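Local coordinates for ribulose-1,5-bisphosphate carboxylase/oxygenase large subunit (Rhodopseudomonas palustris, PDB 3QFW) that is a Rubisco-like protein that probably enolises or isomerises a phosphorylated sugar rather than fixing carbon dioxide, at the interface of chains A and B. Numbering follows the deposited sequence. Chains: chain A/B, Ribulose-1,5-bisphosphate carboxylase/oxygenase large subunit.

Contact 1: the interface of chains A and B. Residues chain A 168, 170, 172, 174; chain B 74-75, 77, 82.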
# COMPACT_ATOMS: atom_id res chain seq x y z
N GLY A 168 -8.76 -1.35 -13.55
CA GLY A 168 -7.62 -0.97 -14.35
C GLY A 168 -7.82 0.32 -15.11
O GLY A 168 -6.87 0.92 -15.59
N ALA A 170 -8.24 4.09 -15.49
CA ALA A 170 -7.86 5.27 -14.72
C ALA A 170 -8.02 6.51 -15.57
O ALA A 170 -9.13 6.96 -15.81
CB ALA A 170 -6.41 5.14 -14.20
N GLN A 172 -6.11 6.98 -18.68
CA GLN A 172 -5.33 6.71 -19.88
C GLN A 172 -5.82 7.48 -21.10
O GLN A 172 -6.99 7.86 -21.19
CB GLN A 172 -5.32 5.22 -20.20
CG GLN A 172 -4.78 4.34 -19.08
CD GLN A 172 -5.89 3.78 -18.21
OE1 GLN A 172 -6.90 4.43 -17.98
NE2 GLN A 172 -5.70 2.55 -17.74
N PHE A 174 -6.47 6.49 -24.10
CA PHE A 174 -7.50 5.83 -24.89
C PHE A 174 -8.92 6.00 -24.33
O PHE A 174 -9.91 5.70 -25.01
CB PHE A 174 -7.17 4.35 -25.13
CG PHE A 174 -6.84 3.57 -23.88
CD1 PHE A 174 -7.75 3.49 -22.83
CD2 PHE A 174 -5.64 2.88 -23.77
CE1 PHE A 174 -7.45 2.76 -21.68
CE2 PHE A 174 -5.34 2.15 -22.63
CZ PHE A 174 -6.24 2.09 -21.59
N ALA B 74 0.22 1.81 -23.02
CA ALA B 74 -0.99 2.63 -23.06
C ALA B 74 -1.80 2.45 -21.78
O ALA B 74 -2.43 3.39 -21.30
CB ALA B 74 -1.84 2.27 -24.27
N THR B 75 -1.76 1.24 -21.22
CA THR B 75 -2.57 0.92 -20.05
C THR B 75 -2.01 1.56 -18.78
O THR B 75 -2.75 1.76 -17.81
CB THR B 75 -2.70 -0.61 -19.86
OG1 THR B 75 -1.44 -1.16 -19.44
CG2 THR B 75 -3.12 -1.26 -21.15
N PRO B 77 0.04 4.90 -17.73
CA PRO B 77 0.69 6.21 -17.88
C PRO B 77 1.74 6.38 -16.79
O PRO B 77 1.75 5.61 -15.82
CB PRO B 77 -0.46 7.20 -17.65
CG PRO B 77 -1.71 6.41 -17.69
CD PRO B 77 -1.34 5.04 -17.24
N GLN B 82 -1.04 4.12 -10.68
CA GLN B 82 -1.58 3.39 -11.83
C GLN B 82 -0.58 2.40 -12.41
O GLN B 82 -0.95 1.31 -12.86
CB GLN B 82 -2.06 4.35 -12.91
CG GLN B 82 -2.61 3.67 -14.17
CD GLN B 82 -3.86 2.82 -13.92
OE1 GLN B 82 -4.44 2.82 -12.84
NE2 GLN B 82 -4.27 2.07 -14.94
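B:Gln82 and A:Gln172 meet nitrogen to nitrogen across the subunit boundary, yet neither donates to the other; both amide groups turn to the same two backbone carbonyls, one from each chain. B:Gln82 NE2 gives a hydrogen bond to A:Gly168 O at 2.9 Å, approaching from outside the carbonyl plane. A:Gln172 NE2 returns the gesture to B:Thr75 O, 3.1 Å away. Each amide also binds the carbonyl of its own chain: A:Gln172 NE2 donates to A:Gly168 O at 2.9 Å, and B:Gln82 NE2 runs almost straight down the carbonyl bond of B:Thr75 O in a longer 3.3 Å link. The result is a closed four-cornered circuit in which two NH2 groups alternate with two oxygens, every oxygen taking two donors. The side chains cross at about a right angle, with amide planes 77° apart.

Apolar contacts flank this circuit. A:Ala170 CB rests against the amide carbon of B:Gln82, 3.5 Å from CD. Beyond the other amide, ring atom CE2 of A:Phe174 lies 3.9 Å from B:Ala74 CB and near the backbone of the short 3-10 helix 73-75, while B:Pro77 touches the CG methylene of A:Gln172.

Behind the first shell, intrachain contacts set the orientations. The backbone N of A:Ala170 donates to A:Gln172 OE1 at 2.8 Å, which fixes the amide's flip and commits NE2 to the two carbonyls. A:Gln172 CB lies over one face of the A:Phe174 ring, 3.5 Å above its plane and toward the rim. B:Gln82, in the first turn of helix 80-88, sends CG away from its backbone N (chi1 179°) and then bends at chi2 (63°), bringing NE2 back toward B:Thr75. The example shows how paired glutamines can satisfy main-chain oxygens in both partners, and here the circuit likely fixes the loop carrying A:Gly168 to A:Phe174 against the neighbouring subunit.

Contact 2: the interface of chains A and B. Residues chain A 139, 166-167; chain B 34-36.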
# COMPACT_ATOMS: atom_id res chain seq x y z
N LYS A 139 -15.38 -3.59 -19.35
CA LYS A 139 -14.14 -4.15 -19.90
C LYS A 139 -14.42 -4.43 -21.36
O LYS A 139 -15.58 -4.52 -21.77
CB LYS A 139 -13.80 -5.46 -19.19
CG LYS A 139 -13.71 -5.37 -17.68
CD LYS A 139 -13.51 -6.74 -17.07
CE LYS A 139 -13.33 -6.65 -15.56
NZ LYS A 139 -13.35 -8.01 -14.94
N ASP A 166 -13.74 -1.12 -14.84
CA ASP A 166 -12.65 -2.04 -14.57
C ASP A 166 -11.69 -1.29 -13.63
O ASP A 166 -11.50 -0.08 -13.77
CB ASP A 166 -11.97 -2.45 -15.88
CG ASP A 166 -10.82 -3.39 -15.66
OD1 ASP A 166 -11.05 -4.61 -15.47
OD2 ASP A 166 -9.67 -2.93 -15.67
N HIS A 167 -11.12 -1.99 -12.66
CA HIS A 167 -10.28 -1.34 -11.67
C HIS A 167 -9.02 -0.82 -12.36
O HIS A 167 -8.31 0.03 -11.82
CB HIS A 167 -9.86 -2.32 -10.57
CG HIS A 167 -8.72 -3.19 -10.96
ND1 HIS A 167 -7.41 -2.89 -10.65
CD2 HIS A 167 -8.68 -4.36 -11.64
CE1 HIS A 167 -6.62 -3.83 -11.13
NE2 HIS A 167 -7.36 -4.73 -11.74
N VAL B 34 -6.45 -6.95 -19.62
CA VAL B 34 -7.87 -6.70 -19.85
C VAL B 34 -8.72 -7.35 -18.78
O VAL B 34 -9.83 -6.89 -18.51
CB VAL B 34 -8.28 -7.25 -21.21
CG1 VAL B 34 -7.57 -6.48 -22.31
CG2 VAL B 34 -7.96 -8.73 -21.29
N GLU B 35 -8.22 -8.43 -18.19
CA GLU B 35 -8.94 -9.11 -17.14
C GLU B 35 -10.32 -9.51 -17.68
O GLU B 35 -11.35 -9.33 -17.01
CB GLU B 35 -9.03 -8.20 -15.91
CG GLU B 35 -9.81 -8.77 -14.72
CD GLU B 35 -9.96 -7.76 -13.59
OE1 GLU B 35 -9.28 -6.71 -13.65
OE2 GLU B 35 -10.75 -8.01 -12.66
N CYS B 36 -10.32 -10.03 -18.90
CA CYS B 36 -11.53 -10.50 -19.59
C CYS B 36 -11.26 -11.90 -20.09
O CYS B 36 -10.11 -12.27 -20.32
CB CYS B 36 -11.80 -9.68 -20.85
SG CYS B 36 -12.17 -7.95 -20.67
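B:Glu35 adopts a left-handed backbone conformation (phi 56°, psi 44°), and its carbonyl, with the side chain on one flank and B:Cys36 on the other, faces A:Lys139. The lysine amine answers with a hydrogen bond from NZ to B:Glu35 O at 3.2 Å, lying in the carbonyl plane. A weaker salt bridge joins the same NZ to B:Glu35 OE2 at 3.4 Å, so main chain and carboxylate of one residue share the lysine tip. CG of A:Lys139 leaves opposite its carbonyl carbon and the chain then runs fully extended, with CB at its root packed 3.3 Å from B:Cys36 SG.

The other carboxylate oxygen, B:Glu35 OE1, points toward the loop after strand 162-165. It reaches the edge of the A:His167 imidazole in the ring plane, at CD2, and comes 3.3 Å from A:Asp166 OD1, the two carboxylate planes being 67° apart. An alanine in place of A:Lys139 would probably leave B:Glu35 O and OE2 without their lysine partner and open a gap alongside the B:Glu35 carbonyl.

By family analogy, A:Lys139 matches a catalytic lysine of Rubisco, and A:Asp166 and A:His167 fall where Rubisco has metal-binding acids. The patch therefore probably brings the neighbouring N-terminal segment to the rim of the active site.

Contact 1 and contact 2 have C-alpha centres about 12 Å apart and share no residue, but they are continuous along chain A: A:His167, in contact 2, is followed directly by A:Gly168, in contact 1, on the loop after strand 162-165. Contact 2 also draws on A:Lys139, after strand 133-138. Chain B contributes separate pieces, the segment after helix 18-31 at contact 2, and 3-10 helix 73-75 with helix 80-88 at contact 1. Anchoring neighbouring loops of chain A could couple dimer assembly to active-site shape, as in Rubisco dimers, whose active sites draw on both subunits. Two-fold symmetry repeats both contacts with the chains exchanged.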